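Local coordinates for protein NADH-dependent FAD reductase (PDB 4R82) that uses NADH to reduce FAD and releases the FADH2 by free diffusion to the halogenase and monooxygenase of C-1027 antibiotic biosynthesis, at residues His132-His138 / Leu150-Ala156; Phe110-Trp115 / Pro124-Gly128; Gly128-His132 / Thr157-Glu163. All coordinates share one frame; numbering follows the deposited sequence.

Interaction 1: residues His132-His138 / Leu150-Ala156; sequences HLECAIH and LGEVITA
E134 and T155 pair across two antiparallel strands, 132-138 and 150-156, whose short axes come within 4.2 Å of each other and run at 137° from N to C. The strands are the two arms of a beta hairpin at the middle of the main sheet, and they illustrate how a hairpin absorbs one extra residue: two residues, I154 and T155, stand opposite the single residue E134, which makes a classic beta bulge. The carbonyl of E134 is consequently shared, taking a short bond from I154 N (2.7 Å) and a weak one from T155 N. Beyond the bulge the regular pattern resumes, with A136 and E152 exchanging two backbone bonds and H138 N reaching L150 O.

The bulge turns I154 toward the first strand, where, in the conformer described here, its CD1 lies against A136 CB (3.8 Å). The glutamate and threonine side chains of E134 and T155 run side by side in the same direction, and E134 OE2 passes 3.4 Å from T155 CG2. The second carboxylate oxygen of E134, OE1, accepts from the backbone N of E120 and S121. The face of L133, C135 and V153 is apolar: L133 CD2 meets V153 CG2 at 4.1 Å, and V153 and C135 continue onto V62 of strand 61-67. A156, the partner of L133 within the hairpin, also pairs with a strand of the second subunit, which carries the sheet into the other chain. E152 holds CG anti to its backbone N (chi1 179°), and its CB sits over the H138 ring, in the conformer described here, 3.7 Å from the centroid and almost on the ring normal.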
loop_
_atom_site.group_PDB
_atom_site.type_symbol
_atom_site.label_atom_id
_atom_site.label_comp_id
_atom_site.label_asym_id
_atom_site.label_seq_id
_atom_site.Cartn_x
_atom_site.Cartn_y
_atom_site.Cartn_z
ATOM N N HIS A 132 -15.007 -0.727 6.791
ATOM C CA HIS A 132 -14.485 -0.178 8.048
ATOM C C HIS A 132 -13.668 -1.263 8.722
ATOM O O HIS A 132 -14.112 -2.414 8.802
ATOM C CB HIS A 132 -15.635 0.192 8.995
ATOM C CG HIS A 132 -16.498 1.318 8.513
ATOM N ND1 HIS A 132 -17.821 1.438 8.875
ATOM C CD2 HIS A 132 -16.223 2.389 7.727
ATOM C CE1 HIS A 132 -18.332 2.525 8.320
ATOM N NE2 HIS A 132 -17.382 3.119 7.618
ATOM N N LEU A 133 -12.492 -0.908 9.232
ATOM C CA LEU A 133 -11.697 -1.846 10.020
ATOM C C LEU A 133 -11.377 -1.155 11.325
ATOM O O LEU A 133 -10.956 -0.008 11.328
ATOM C CB LEU A 133 -10.384 -2.198 9.317
ATOM C CG LEU A 133 -10.415 -2.873 7.944
ATOM C CD1 LEU A 133 -10.507 -1.840 6.825
ATOM C CD2 LEU A 133 -9.197 -3.787 7.754
ATOM N N GLU A 134 -11.604 -1.836 12.437
ATOM C CA GLU A 134 -11.195 -1.305 13.729
ATOM C C GLU A 134 -10.036 -2.144 14.236
ATOM O O GLU A 134 -10.115 -3.381 14.258
ATOM C CB GLU A 134 -12.376 -1.306 14.702
ATOM C CG GLU A 134 -13.471 -0.332 14.253
ATOM C CD GLU A 134 -14.701 -0.368 15.131
ATOM O OE1 GLU A 134 -14.668 0.244 16.216
ATOM O OE2 GLU A 134 -15.704 -0.994 14.722
ATOM N N CYS A 135 -8.957 -1.471 14.633
ATOM C CA CYS A 135 -7.688 -2.142 14.861
ATOM C C CYS A 135 -7.096 -1.781 16.200
ATOM O O CYS A 135 -7.207 -0.640 16.642
ATOM C CB CYS A 135 -6.686 -1.714 13.796
ATOM S SG CYS A 135 -7.263 -2.008 12.112
ATOM N N ALA A 136 -6.437 -2.747 16.832
ATOM C CA ALA A 136 -5.725 -2.489 18.072
ATOM C C ALA A 136 -4.262 -2.272 17.729
ATOM O O ALA A 136 -3.674 -3.065 16.990
ATOM C CB ALA A 136 -5.867 -3.675 19.008
ATOM N N ILE A 137 -3.663 -1.211 18.260
ATOM C CA ILE A 137 -2.262 -0.945 17.970
ATOM C C ILE A 137 -1.395 -2.023 18.615
ATOM O O ILE A 137 -1.489 -2.294 19.815
ATOM C CB ILE A 137 -1.849 0.457 18.420
ATOM C CG1 ILE A 137 -2.554 1.481 17.530
ATOM C CG2 ILE A 137 -0.356 0.613 18.286
ATOM C CD1 ILE A 137 -2.462 2.890 17.999
ATOM N N HIS A 138 -0.567 -2.647 17.785
ATOM C CA HIS A 138 0.252 -3.749 18.252
ATOM C C HIS A 138 1.724 -3.379 18.317
ATOM O O HIS A 138 2.391 -3.700 19.301
ATOM C CB HIS A 138 0.024 -5.005 17.410
ATOM C CG HIS A 138 -0.924 -5.980 18.034
ATOM N ND1 HIS A 138 -1.993 -5.586 18.810
ATOM C CD2 HIS A 138 -0.963 -7.333 17.998
ATOM C CE1 HIS A 138 -2.650 -6.653 19.225
ATOM N NE2 HIS A 138 -2.046 -7.727 18.746
ATOM N N LEU A 150 1.474 -0.735 13.316
ATOM C CA LEU A 150 0.973 -2.058 12.969
ATOM C C LEU A 150 -0.203 -2.348 13.888
ATOM O O LEU A 150 -0.064 -2.313 15.118
ATOM C CB LEU A 150 2.081 -3.091 13.189
ATOM C CG LEU A 150 1.830 -4.545 12.773
ATOM C CD1 LEU A 150 1.694 -4.658 11.273
ATOM C CD2 LEU A 150 2.955 -5.449 13.275
ATOM N N GLY A 151 -1.367 -2.606 13.299
ATOM C CA GLY A 151 -2.555 -2.860 14.091
ATOM C C GLY A 151 -3.135 -4.227 13.827
ATOM O O GLY A 151 -3.043 -4.737 12.710
ATOM N N GLU A 152 -3.725 -4.821 14.861
ATOM C CA GLU A 152 -4.434 -6.084 14.694
ATOM C C GLU A 152 -5.912 -5.780 14.462
ATOM O O GLU A 152 -6.517 -5.004 15.208
ATOM C CB GLU A 152 -4.235 -7.001 15.906
ATOM C CG GLU A 152 -5.004 -8.322 15.758
ATOM C CD GLU A 152 -4.691 -9.326 16.839
ATOM O OE1 GLU A 152 -3.740 -9.096 17.613
ATOM O OE2 GLU A 152 -5.399 -10.354 16.909
ATOM N N VAL A 153 -6.493 -6.384 13.423
ATOM C CA VAL A 153 -7.885 -6.140 13.069
ATOM C C VAL A 153 -8.783 -6.820 14.101
ATOM O O VAL A 153 -8.716 -8.043 14.271
ATOM C CB VAL A 153 -8.213 -6.702 11.673
ATOM C CG1 VAL A 153 -9.675 -6.431 11.322
ATOM C CG2 VAL A 153 -7.281 -6.080 10.621
ATOM N N ILE A 154 -9.591 -6.013 14.802
ATOM C CA ILE A 154 -10.493 -6.524 15.833
ATOM C C ILE A 154 -11.846 -6.840 15.220
ATOM O O ILE A 154 -12.468 -7.865 15.531
ATOM C CB ILE A 154 -10.701 -5.497 16.959
ATOM C CG1 ILE A 154 -9.359 -5.095 17.569
ATOM C CG2 ILE A 154 -11.651 -6.045 18.025
ATOM C CD1 ILE A 154 -8.489 -6.269 17.928
ATOM N N THR A 155 -12.307 -5.956 14.353
ATOM C CA THR A 155 -13.547 -6.220 13.652
ATOM C C THR A 155 -13.501 -5.473 12.341
ATOM O O THR A 155 -12.717 -4.540 12.176
ATOM C CB THR A 155 -14.792 -5.797 14.469
ATOM O OG1 THR A 155 -15.983 -6.284 13.827
ATOM C CG2 THR A 155 -14.865 -4.297 14.580
ATOM N N ALA A 156 -14.315 -5.907 11.390
ATOM C CA ALA A 156 -14.418 -5.179 10.139
ATOM C C ALA A 156 -15.800 -5.383 9.566
ATOM O O ALA A 156 -16.456 -6.383 9.872
ATOM C CB ALA A 156 -13.339 -5.627 9.152
#

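Interaction 2: residues Phe110-Trp115 / Pro124-Gly128; sequences FDTVDW and PLIAG
A small two-stranded antiparallel sheet begins where W115 pairs with I126, and the loop from F110 to W115 folds against strand 124-126 to extend this pairing into an apolar cluster. W115 and I126 form a non-hydrogen-bonded pair, with the CA of W115 3.1 Å from L125 O. One residue further out, A127 N donates to D114 O at 2.9 Å; the donor stands 38° out of the carbonyl plane, so this bond avoids the usual lone-pair direction. A water bridges the same junction, donating to A127 O and, over a longer distance, to D114 O, while the CB atoms of D114 and A127 touch alongside it.

P124 shows how one compact ring can serve two aromatic residues. Its CG is centred over a face of the F110 ring, 3.8 Å from the centroid in a CH-pi contact, and the two side chains cross at about a right angle. Its CB, meanwhile, approaches CE3 of W115 (3.6 Å), off-centre toward the rim of the indole. The tryptophan reaches back over the proline because its CG is tucked between the backbone N and the carbonyl carbon (chi1 56°).

I126 completes the cluster two residues on from the proline. Its CD1 comes to the edge of the F110 ring, near the ring plane, while its CG2 meets CG2 of V113 at 3.6 Å, the two branched side chains crossing nearly perpendicularly. F98 packs on F110, V113 and I126, and T38 OG1 is hydrogen-bonded to P124 O, linking the cluster to strand 35-39. The arrangement is that of a short beta hairpin, 115-117 with 124-126, whose preceding loop packs back on it beside the main sheet of the flavin reductase-like domain.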
loop_
_atom_site.group_PDB
_atom_site.type_symbol
_atom_site.label_atom_id
_atom_site.label_comp_id
_atom_site.label_asym_id
_atom_site.label_seq_id
_atom_site.Cartn_x
_atom_site.Cartn_y
_atom_site.Cartn_z
ATOM N N PHE A 110 -15.666 16.559 12.112
ATOM C CA PHE A 110 -16.586 15.539 11.615
ATOM C C PHE A 110 -18.014 16.027 11.306
ATOM O O PHE A 110 -18.878 15.221 10.951
ATOM C CB PHE A 110 -16.662 14.379 12.613
ATOM C CG PHE A 110 -15.413 13.552 12.681
ATOM C CD1 PHE A 110 -15.223 12.491 11.807
ATOM C CD2 PHE A 110 -14.430 13.828 13.630
ATOM C CE1 PHE A 110 -14.073 11.718 11.868
ATOM C CE2 PHE A 110 -13.278 13.050 13.698
ATOM C CZ PHE A 110 -13.101 12.001 12.819
ATOM N N ASP A 111 -18.278 17.326 11.434
ATOM C CA ASP A 111 -19.638 17.818 11.177
ATOM C C ASP A 111 -19.959 18.015 9.688
ATOM O O ASP A 111 -21.086 18.360 9.328
ATOM C CB ASP A 111 -19.956 19.077 11.997
ATOM C CG ASP A 111 -18.945 20.187 11.794
ATOM O OD1 ASP A 111 -18.300 20.230 10.724
ATOM O OD2 ASP A 111 -18.805 21.030 12.709
ATOM N N THR A 112 -18.966 17.780 8.837
ATOM C CA THR A 112 -19.120 17.879 7.386
ATOM C C THR A 112 -19.528 16.531 6.795
ATOM O O THR A 112 -20.179 16.450 5.747
ATOM C CB THR A 112 -17.799 18.379 6.743
ATOM O OG1 THR A 112 -17.773 19.810 6.780
ATOM C CG2 THR A 112 -17.645 17.913 5.294
ATOM N N VAL A 113 -19.169 15.469 7.506
ATOM C CA VAL A 113 -19.321 14.120 6.998
ATOM C C VAL A 113 -20.346 13.339 7.830
ATOM O O VAL A 113 -20.578 13.652 9.001
ATOM C CB VAL A 113 -17.944 13.407 7.008
ATOM C CG1 VAL A 113 -17.441 13.234 8.431
ATOM C CG2 VAL A 113 -18.009 12.074 6.302
ATOM N N ASP A 114 -20.985 12.351 7.213
ATOM C CA ASP A 114 -21.810 11.410 7.955
ATOM C C ASP A 114 -20.880 10.342 8.523
ATOM O O ASP A 114 -19.958 9.883 7.840
ATOM C CB ASP A 114 -22.869 10.784 7.043
ATOM C CG ASP A 114 -24.100 11.654 6.901
ATOM O OD1 ASP A 114 -24.073 12.811 7.375
ATOM O OD2 ASP A 114 -25.097 11.180 6.317
ATOM N N TRP A 115 -21.096 9.975 9.784
ATOM C CA TRP A 115 -20.265 8.952 10.408
ATOM C C TRP A 115 -21.081 8.138 11.403
ATOM O O TRP A 115 -22.147 8.566 11.852
ATOM C CB TRP A 115 -19.047 9.584 11.104
ATOM C CG TRP A 115 -19.397 10.624 12.113
ATOM C CD1 TRP A 115 -19.594 11.961 11.885
ATOM C CD2 TRP A 115 -19.586 10.427 13.521
ATOM N NE1 TRP A 115 -19.902 12.600 13.060
ATOM C CE2 TRP A 115 -19.906 11.682 14.079
ATOM C CE3 TRP A 115 -19.516 9.313 14.361
ATOM C CZ2 TRP A 115 -20.153 11.855 15.442
ATOM C CZ3 TRP A 115 -19.771 9.486 15.718
ATOM C CH2 TRP A 115 -20.082 10.744 16.242
ATOM N N PRO A 124 -14.971 7.600 15.076
ATOM C CA PRO A 124 -15.980 7.783 14.032
ATOM C C PRO A 124 -15.606 7.001 12.778
ATOM O O PRO A 124 -14.458 7.054 12.335
ATOM C CB PRO A 124 -15.930 9.293 13.759
ATOM C CG PRO A 124 -15.363 9.891 15.015
ATOM C CD PRO A 124 -14.359 8.880 15.489
ATOM N N LEU A 125 -16.557 6.263 12.215
ATOM C CA LEU A 125 -16.297 5.508 10.997
ATOM C C LEU A 125 -17.020 6.246 9.875
ATOM O O LEU A 125 -18.166 6.639 10.051
ATOM C CB LEU A 125 -16.863 4.092 11.123
ATOM C CG LEU A 125 -16.403 3.322 12.361
ATOM C CD1 LEU A 125 -17.104 1.977 12.454
ATOM C CD2 LEU A 125 -14.926 3.121 12.283
ATOM N N ILE A 126 -16.358 6.460 8.740
ATOM C CA ILE A 126 -16.936 7.317 7.709
ATOM C C ILE A 126 -18.050 6.597 6.948
ATOM O O ILE A 126 -17.830 5.524 6.379
ATOM C CB ILE A 126 -15.867 7.811 6.714
ATOM C CG1 ILE A 126 -14.677 8.432 7.458
ATOM C CG2 ILE A 126 -16.467 8.826 5.745
ATOM C CD1 ILE A 126 -15.037 9.538 8.423
ATOM N N ALA A 127 -19.248 7.177 6.950
ATOM C CA ALA A 127 -20.383 6.559 6.266
ATOM C C ALA A 127 -20.119 6.558 4.767
ATOM O O ALA A 127 -19.450 7.456 4.251
ATOM C CB ALA A 127 -21.680 7.312 6.586
ATOM N N GLY A 128 -20.636 5.550 4.067
ATOM C CA GLY A 128 -20.451 5.477 2.629
ATOM C C GLY A 128 -19.184 4.773 2.188
ATOM O O GLY A 128 -18.958 4.597 0.990
HETATM O O HOH W 1 -20.029 10.222 4.583
#

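Interaction 3: residues Gly128-His132 / Thr157-Glu163; sequences GAVAH and TRWPARE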
loop_
_atom_site.group_PDB
_atom_site.type_symbol
_atom_site.label_atom_id
_atom_site.label_comp_id
_atom_site.label_asym_id
_atom_site.label_seq_id
_atom_site.Cartn_x
_atom_site.Cartn_y
_atom_site.Cartn_z
ATOM N N GLY A 128 -20.636 5.550 4.067
ATOM C CA GLY A 128 -20.451 5.477 2.629
ATOM C C GLY A 128 -19.184 4.773 2.188
ATOM O O GLY A 128 -18.958 4.597 0.990
ATOM N N ALA A 129 -18.365 4.358 3.149
ATOM C CA ALA A 129 -17.093 3.704 2.869
ATOM C C ALA A 129 -17.274 2.294 2.303
ATOM O O ALA A 129 -18.299 1.640 2.539
ATOM C CB ALA A 129 -16.260 3.648 4.144
ATOM N N VAL A 130 -16.263 1.809 1.582
ATOM C CA VAL A 130 -16.282 0.440 1.076
ATOM C C VAL A 130 -16.195 -0.524 2.256
ATOM O O VAL A 130 -16.841 -1.581 2.279
ATOM C CB VAL A 130 -15.105 0.190 0.106
ATOM C CG1 VAL A 130 -15.215 -1.182 -0.524
ATOM C CG2 VAL A 130 -15.103 1.240 -0.986
ATOM N N ALA A 131 -15.395 -0.139 3.243
ATOM C CA ALA A 131 -15.184 -0.987 4.412
ATOM C C ALA A 131 -14.738 -0.185 5.601
ATOM O O ALA A 131 -14.141 0.885 5.445
ATOM C CB ALA A 131 -14.159 -2.054 4.103
ATOM N N HIS A 132 -15.007 -0.727 6.791
ATOM C CA HIS A 132 -14.485 -0.178 8.048
ATOM C C HIS A 132 -13.668 -1.263 8.722
ATOM O O HIS A 132 -14.112 -2.414 8.802
ATOM C CB HIS A 132 -15.635 0.192 8.995
ATOM C CG HIS A 132 -16.498 1.318 8.513
ATOM N ND1 HIS A 132 -17.821 1.438 8.875
ATOM C CD2 HIS A 132 -16.223 2.389 7.727
ATOM C CE1 HIS A 132 -18.332 2.525 8.320
ATOM N NE2 HIS A 132 -17.382 3.119 7.618
ATOM N N THR A 157 -16.249 -4.418 8.766
ATOM C CA THR A 157 -17.543 -4.518 8.098
ATOM C C THR A 157 -17.324 -4.028 6.679
ATOM O O THR A 157 -16.525 -3.117 6.464
ATOM C CB THR A 157 -18.606 -3.647 8.784
ATOM O OG1 THR A 157 -18.890 -4.174 10.091
ATOM C CG2 THR A 157 -19.893 -3.637 7.976
ATOM N N ARG A 158 -18.000 -4.641 5.712
ATOM C CA ARG A 158 -17.830 -4.203 4.327
ATOM C C ARG A 158 -19.171 -4.120 3.602
ATOM O O ARG A 158 -20.140 -4.761 3.998
ATOM C CB ARG A 158 -16.843 -5.109 3.584
ATOM C CG ARG A 158 -17.296 -6.545 3.439
ATOM C CD ARG A 158 -16.173 -7.427 2.871
ATOM N NE ARG A 158 -15.837 -7.054 1.498
ATOM C CZ ARG A 158 -16.376 -7.604 0.414
ATOM N NH1 ARG A 158 -17.285 -8.569 0.522
ATOM N NH2 ARG A 158 -16.001 -7.186 -0.789
ATOM N N TRP A 159 -19.203 -3.303 2.555
ATOM C CA TRP A 159 -20.387 -3.106 1.724
ATOM C C TRP A 159 -20.007 -3.547 0.327
ATOM O O TRP A 159 -19.408 -2.791 -0.433
ATOM C CB TRP A 159 -20.821 -1.628 1.740
ATOM C CG TRP A 159 -21.482 -1.242 3.032
ATOM C CD1 TRP A 159 -22.827 -1.165 3.275
ATOM C CD2 TRP A 159 -20.832 -0.927 4.272
ATOM N NE1 TRP A 159 -23.050 -0.804 4.584
ATOM C CE2 TRP A 159 -21.844 -0.656 5.220
ATOM C CE3 TRP A 159 -19.494 -0.839 4.671
ATOM C CZ2 TRP A 159 -21.559 -0.305 6.545
ATOM C CZ3 TRP A 159 -19.209 -0.494 6.000
ATOM C CH2 TRP A 159 -20.243 -0.231 6.918
ATOM N N PRO A 160 -20.342 -4.790 -0.016
ATOM C CA PRO A 160 -19.865 -5.386 -1.268
ATOM C C PRO A 160 -20.241 -4.613 -2.532
ATOM O O PRO A 160 -19.527 -4.719 -3.525
ATOM C CB PRO A 160 -20.534 -6.759 -1.275
ATOM C CG PRO A 160 -20.729 -7.077 0.175
ATOM C CD PRO A 160 -21.056 -5.763 0.830
ATOM N N ALA A 161 -21.329 -3.850 -2.508
ATOM C CA ALA A 161 -21.761 -3.153 -3.715
ATOM C C ALA A 161 -20.853 -1.969 -4.035
ATOM O O ALA A 161 -20.843 -1.472 -5.171
ATOM C CB ALA A 161 -23.209 -2.709 -3.590
ATOM N N ARG A 162 -20.096 -1.525 -3.036
ATOM C CA ARG A 162 -19.237 -0.340 -3.181
ATOM C C ARG A 162 -17.843 -0.680 -3.689
ATOM O O ARG A 162 -17.326 -1.771 -3.436
ATOM C CB ARG A 162 -19.127 0.408 -1.849
ATOM C CG ARG A 162 -20.462 0.974 -1.353
ATOM C CD ARG A 162 -20.342 1.575 0.046
ATOM N NE ARG A 162 -21.646 2.068 0.493
ATOM C CZ ARG A 162 -21.962 2.373 1.748
ATOM N NH1 ARG A 162 -23.180 2.829 2.027
ATOM N NH2 ARG A 162 -21.077 2.231 2.721
ATOM N N GLU A 163 -17.227 0.283 -4.372
ATOM C CA GLU A 163 -15.894 0.104 -4.927
ATOM C C GLU A 163 -15.041 1.307 -4.538
ATOM O O GLU A 163 -15.542 2.430 -4.505
ATOM C CB GLU A 163 -16.036 0.023 -6.448
ATOM C CG GLU A 163 -14.785 -0.279 -7.220
ATOM C CD GLU A 163 -15.120 -0.859 -8.577
ATOM O OE1 GLU A 163 -15.207 -2.099 -8.679
ATOM O OE2 GLU A 163 -15.328 -0.073 -9.523
HETATM O O HOH W 2 -19.978 2.755 5.454
HETATM O O HOH W 3 -22.902 3.687 4.867
#
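R162 reaches back across the contact to A129, its NH2 donating to A129 O over 2.8 Å with the oxygen lying close to the guanidinium plane. The extended chain from CG to NE carries the group this far, and two waters lie at its edge: one accepts from R162 NH1 and G128 N, the other makes weaker bonds to R162 NH2 and G128 N. Three backbone bonds join the segments further along. H132 and T157 exchange a pair, H132 N to T157 O and T157 N to H132 O, and W159 N donates to V130 O (2.9 Å), after which a type I turn from W159 to R162 swings the chain round to present the arginine.

The guanidinium is sandwiched. W159 CG lies 3.4 Å above one face, while G128 CA lies against the opposite one. The indole in turn directs the edge of its six-membered ring at the face of the H132 imidazole, the planes 72° apart and the centroids separated by 5.0 Å. The nearest atoms are W159 CH2 and H132 ND1; the other nitrogen of that histidine, NE2, bonds to I126 O. V130 packs against the end of the turn, its CG1 on R162 O (3.6 Å) and its CG2 on the carbonyl carbon of E163.

R158 points out to the second subunit, where D29 and E13 of that chain form salt bridges with it. The R162 guanidinium, by contrast, is met by a backbone carbonyl and two waters at its edge and flanked by W159 and G128, which probably restricts its rotation.

How the interactions relate
Followed from the N terminus, interaction 2 comes first, closing a short loop between 110-115 and 124-128 before the chain enters the central hairpin. G128 ends that contact and begins interaction 3, which joins 128-132 to 157-163 and so closes a larger loop around the whole hairpin. Interaction 1 is nested inside it, zipping 132-138 to 150-156 nearer the hairpin turn. H132 is common to interactions 1 and 3, and its NE2 to the I126 carbonyl oxygen, a probable hydrogen bond, ties both to interaction 2. Together they link the small two-stranded sheet to the main sheet, while interactions 1 and 3 also meet the second subunit.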